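Local coordinates for DUF3013 family protein (Enterococcus faecalis, PDB 3NAT) that is of unknown function but adopts an alpha-beta half sandwich, a small beta-sheet packed against helices, at residues Ile40-Ala45 with Phe65-Asp70. Numbering follows the deposited sequence.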
loop_
_atom_site.group_PDB
_atom_site.type_symbol
_atom_site.label_atom_id
_atom_site.label_comp_id
_atom_site.label_asym_id
_atom_site.label_seq_id
_atom_site.Cartn_x
_atom_site.Cartn_y
_atom_site.Cartn_z
ATOM N N ILE A 40 -14.546 -7.918 4.542
ATOM C CA ILE A 40 -14.910 -7.722 5.935
ATOM C C ILE A 40 -15.177 -9.045 6.612
ATOM O O ILE A 40 -15.658 -9.992 6.002
ATOM C CB ILE A 40 -16.164 -6.877 6.106
ATOM C CG1 ILE A 40 -16.327 -5.891 4.945
ATOM C CG2 ILE A 40 -16.159 -6.209 7.483
ATOM C CD1 ILE A 40 -15.206 -4.934 4.793
ATOM N N VAL A 41 -14.908 -9.076 7.902
ATOM C CA VAL A 41 -14.845 -10.318 8.628
ATOM C C VAL A 41 -15.332 -10.079 10.057
ATOM O O VAL A 41 -14.910 -9.117 10.703
ATOM C CB VAL A 41 -13.391 -10.814 8.604
ATOM C CG1 VAL A 41 -12.955 -11.310 9.955
ATOM C CG2 VAL A 41 -13.214 -11.873 7.539
ATOM N N ARG A 42 -16.237 -10.927 10.538
ATOM C CA ARG A 42 -16.749 -10.781 11.898
ATOM C C ARG A 42 -16.757 -12.090 12.661
ATOM O O ARG A 42 -17.329 -13.071 12.205
ATOM C CB ARG A 42 -18.171 -10.219 11.895
ATOM C CG ARG A 42 -18.280 -8.771 11.496
ATOM C CD ARG A 42 -19.254 -8.622 10.355
ATOM N NE ARG A 42 -20.073 -7.426 10.494
ATOM C CZ ARG A 42 -21.249 -7.266 9.897
ATOM N NH1 ARG A 42 -21.940 -6.147 10.072
ATOM N NH2 ARG A 42 -21.736 -8.231 9.125
ATOM N N LEU A 43 -16.134 -12.093 13.832
ATOM C CA LEU A 43 -16.268 -13.202 14.768
ATOM C C LEU A 43 -17.205 -12.833 15.917
ATOM O O LEU A 43 -17.229 -11.693 16.373
ATOM C CB LEU A 43 -14.905 -13.615 15.324
ATOM C CG LEU A 43 -13.874 -14.081 14.294
ATOM C CD1 LEU A 43 -12.596 -14.573 14.965
ATOM C CD2 LEU A 43 -14.464 -15.168 13.414
ATOM N N TYR A 44 -17.983 -13.805 16.378
ATOM C CA TYR A 44 -18.831 -13.608 17.545
ATOM C C TYR A 44 -18.475 -14.609 18.636
ATOM O O TYR A 44 -17.953 -15.686 18.360
ATOM C CB TYR A 44 -20.305 -13.736 17.170
ATOM C CG TYR A 44 -20.751 -12.761 16.104
ATOM C CD1 TYR A 44 -21.049 -11.442 16.418
ATOM C CD2 TYR A 44 -20.883 -13.161 14.786
ATOM C CE1 TYR A 44 -21.462 -10.547 15.438
ATOM C CE2 TYR A 44 -21.297 -12.278 13.804
ATOM C CZ TYR A 44 -21.584 -10.972 14.133
ATOM O OH TYR A 44 -21.992 -10.096 13.151
ATOM N N ALA A 45 -18.747 -14.238 19.879
ATOM C CA ALA A 45 -18.522 -15.123 21.015
ATOM C C ALA A 45 -19.385 -14.689 22.190
ATOM O O ALA A 45 -19.700 -13.507 22.343
ATOM C CB ALA A 45 -17.053 -15.143 21.403
ATOM N N PHE A 65 -22.777 -10.911 24.294
ATOM C CA PHE A 65 -22.386 -11.612 23.074
ATOM C C PHE A 65 -21.491 -10.710 22.234
ATOM O O PHE A 65 -21.975 -9.914 21.428
ATOM C CB PHE A 65 -23.617 -12.028 22.269
ATOM C CG PHE A 65 -23.443 -13.320 21.527
ATOM C CD1 PHE A 65 -23.888 -14.514 22.078
ATOM C CD2 PHE A 65 -22.832 -13.347 20.284
ATOM C CE1 PHE A 65 -23.731 -15.710 21.402
ATOM C CE2 PHE A 65 -22.671 -14.541 19.602
ATOM C CZ PHE A 65 -23.121 -15.723 20.161
ATOM N N ILE A 66 -20.182 -10.840 22.432
ATOM C CA ILE A 66 -19.222 -9.932 21.819
ATOM C C ILE A 66 -19.060 -10.160 20.321
ATOM O O ILE A 66 -19.288 -11.253 19.810
ATOM C CB ILE A 66 -17.837 -10.036 22.478
ATOM C CG1 ILE A 66 -17.202 -11.379 22.163
ATOM C CG2 ILE A 66 -17.931 -9.859 23.985
ATOM C CD1 ILE A 66 -15.914 -11.599 22.909
ATOM N N GLU A 67 -18.668 -9.103 19.627
ATOM C CA GLU A 67 -18.462 -9.152 18.193
ATOM C C GLU A 67 -17.110 -8.539 17.868
ATOM O O GLU A 67 -16.744 -7.494 18.399
ATOM C CB GLU A 67 -19.564 -8.383 17.473
ATOM C CG GLU A 67 -19.105 -7.724 16.181
ATOM C CD GLU A 67 -20.268 -7.344 15.285
ATOM O OE1 GLU A 67 -21.412 -7.320 15.789
ATOM O OE2 GLU A 67 -20.041 -7.080 14.081
ATOM N N PHE A 68 -16.355 -9.200 17.006
ATOM C CA PHE A 68 -15.080 -8.656 16.588
ATOM C C PHE A 68 -15.058 -8.535 15.078
ATOM O O PHE A 68 -15.299 -9.505 14.370
ATOM C CB PHE A 68 -13.937 -9.539 17.062
ATOM C CG PHE A 68 -12.590 -9.032 16.662
ATOM C CD1 PHE A 68 -11.812 -8.336 17.558
ATOM C CD2 PHE A 68 -12.112 -9.238 15.382
ATOM C CE1 PHE A 68 -10.577 -7.863 17.199
ATOM C CE2 PHE A 68 -10.877 -8.769 15.014
ATOM C CZ PHE A 68 -10.103 -8.082 15.927
ATOM N N GLU A 69 -14.774 -7.340 14.582
ATOM C CA GLU A 69 -14.764 -7.128 13.148
ATOM C C GLU A 69 -13.395 -6.678 12.670
ATOM O O GLU A 69 -12.682 -5.976 13.379
ATOM C CB GLU A 69 -15.822 -6.112 12.749
ATOM C CG GLU A 69 -15.834 -5.814 11.268
ATOM C CD GLU A 69 -16.939 -4.864 10.874
ATOM O OE1 GLU A 69 -16.689 -3.638 10.876
ATOM O OE2 GLU A 69 -18.055 -5.343 10.566
ATOM N N ASP A 70 -13.027 -7.102 11.468
ATOM C CA ASP A 70 -11.783 -6.666 10.847
ATOM C C ASP A 70 -11.922 -6.661 9.326
ATOM O O ASP A 70 -12.953 -7.061 8.787
ATOM C CB ASP A 70 -10.614 -7.551 11.284
ATOM C CG ASP A 70 -9.301 -6.792 11.350
ATOM O OD1 ASP A 70 -9.144 -5.791 10.616
ATOM O OD2 ASP A 70 -8.425 -7.197 12.144
#
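Leu43 O is held by two donors of strand 65-75: a nearly straight hydrogen bond from Phe68 N (2.7 Å, 168° at the hydrogen) and a CA-H...O contact from Glu67 CA. Strands 36-46 and 65-75 are the central pair of a mixed four-stranded sheet and run antiparallel. Their hydrogen-bonded pairs are Val41 with Asp70, Leu43 with Phe68 and Ala45 with Ile66. The bond from Ile66 N to Ala45 O is weak.

Val41, Ala45 and Ile66 lie on the face that packs on helix 101-125. There Ala45 CB meets Ile66 CG1 at 3.8 Å, and both residues touch Leu122. With CG anti to the backbone N (chi1 180°), the Phe68 ring leads away from strand 36-46 and meets Phe134 edge-to-face.

On the other face, Arg42, Glu67 and Glu69 lie side by side and form a salt-bridge network. Arg42 NE gives Glu69 OE2 a weak, bent hydrogen bond of 2.9 Å, reached with Glu69 CG anti to its backbone N (chi1 178°). Glu67 OE2 is 3.6 Å from Arg42 NE, well out of the guanidinium plane, so this longer pair rests on charge alone. Two carboxylates face one guanidinium, so excess negative charge is likely; Glu25 of strand 25-31 adds a weak, long ion pair to Arg42.

Tyr44 runs alongside Glu67, and its OH makes a weak hydrogen bond to Glu25. At the start of strand 65-75, Ala45 O lies over one face of the Phe65 ring, and Phe65 CE2 touches Tyr44 CB at 3.5 Å. Glu67 OE1 sits at the edge of the Tyr44 ring, 3.2 Å from Tyr44 CE1.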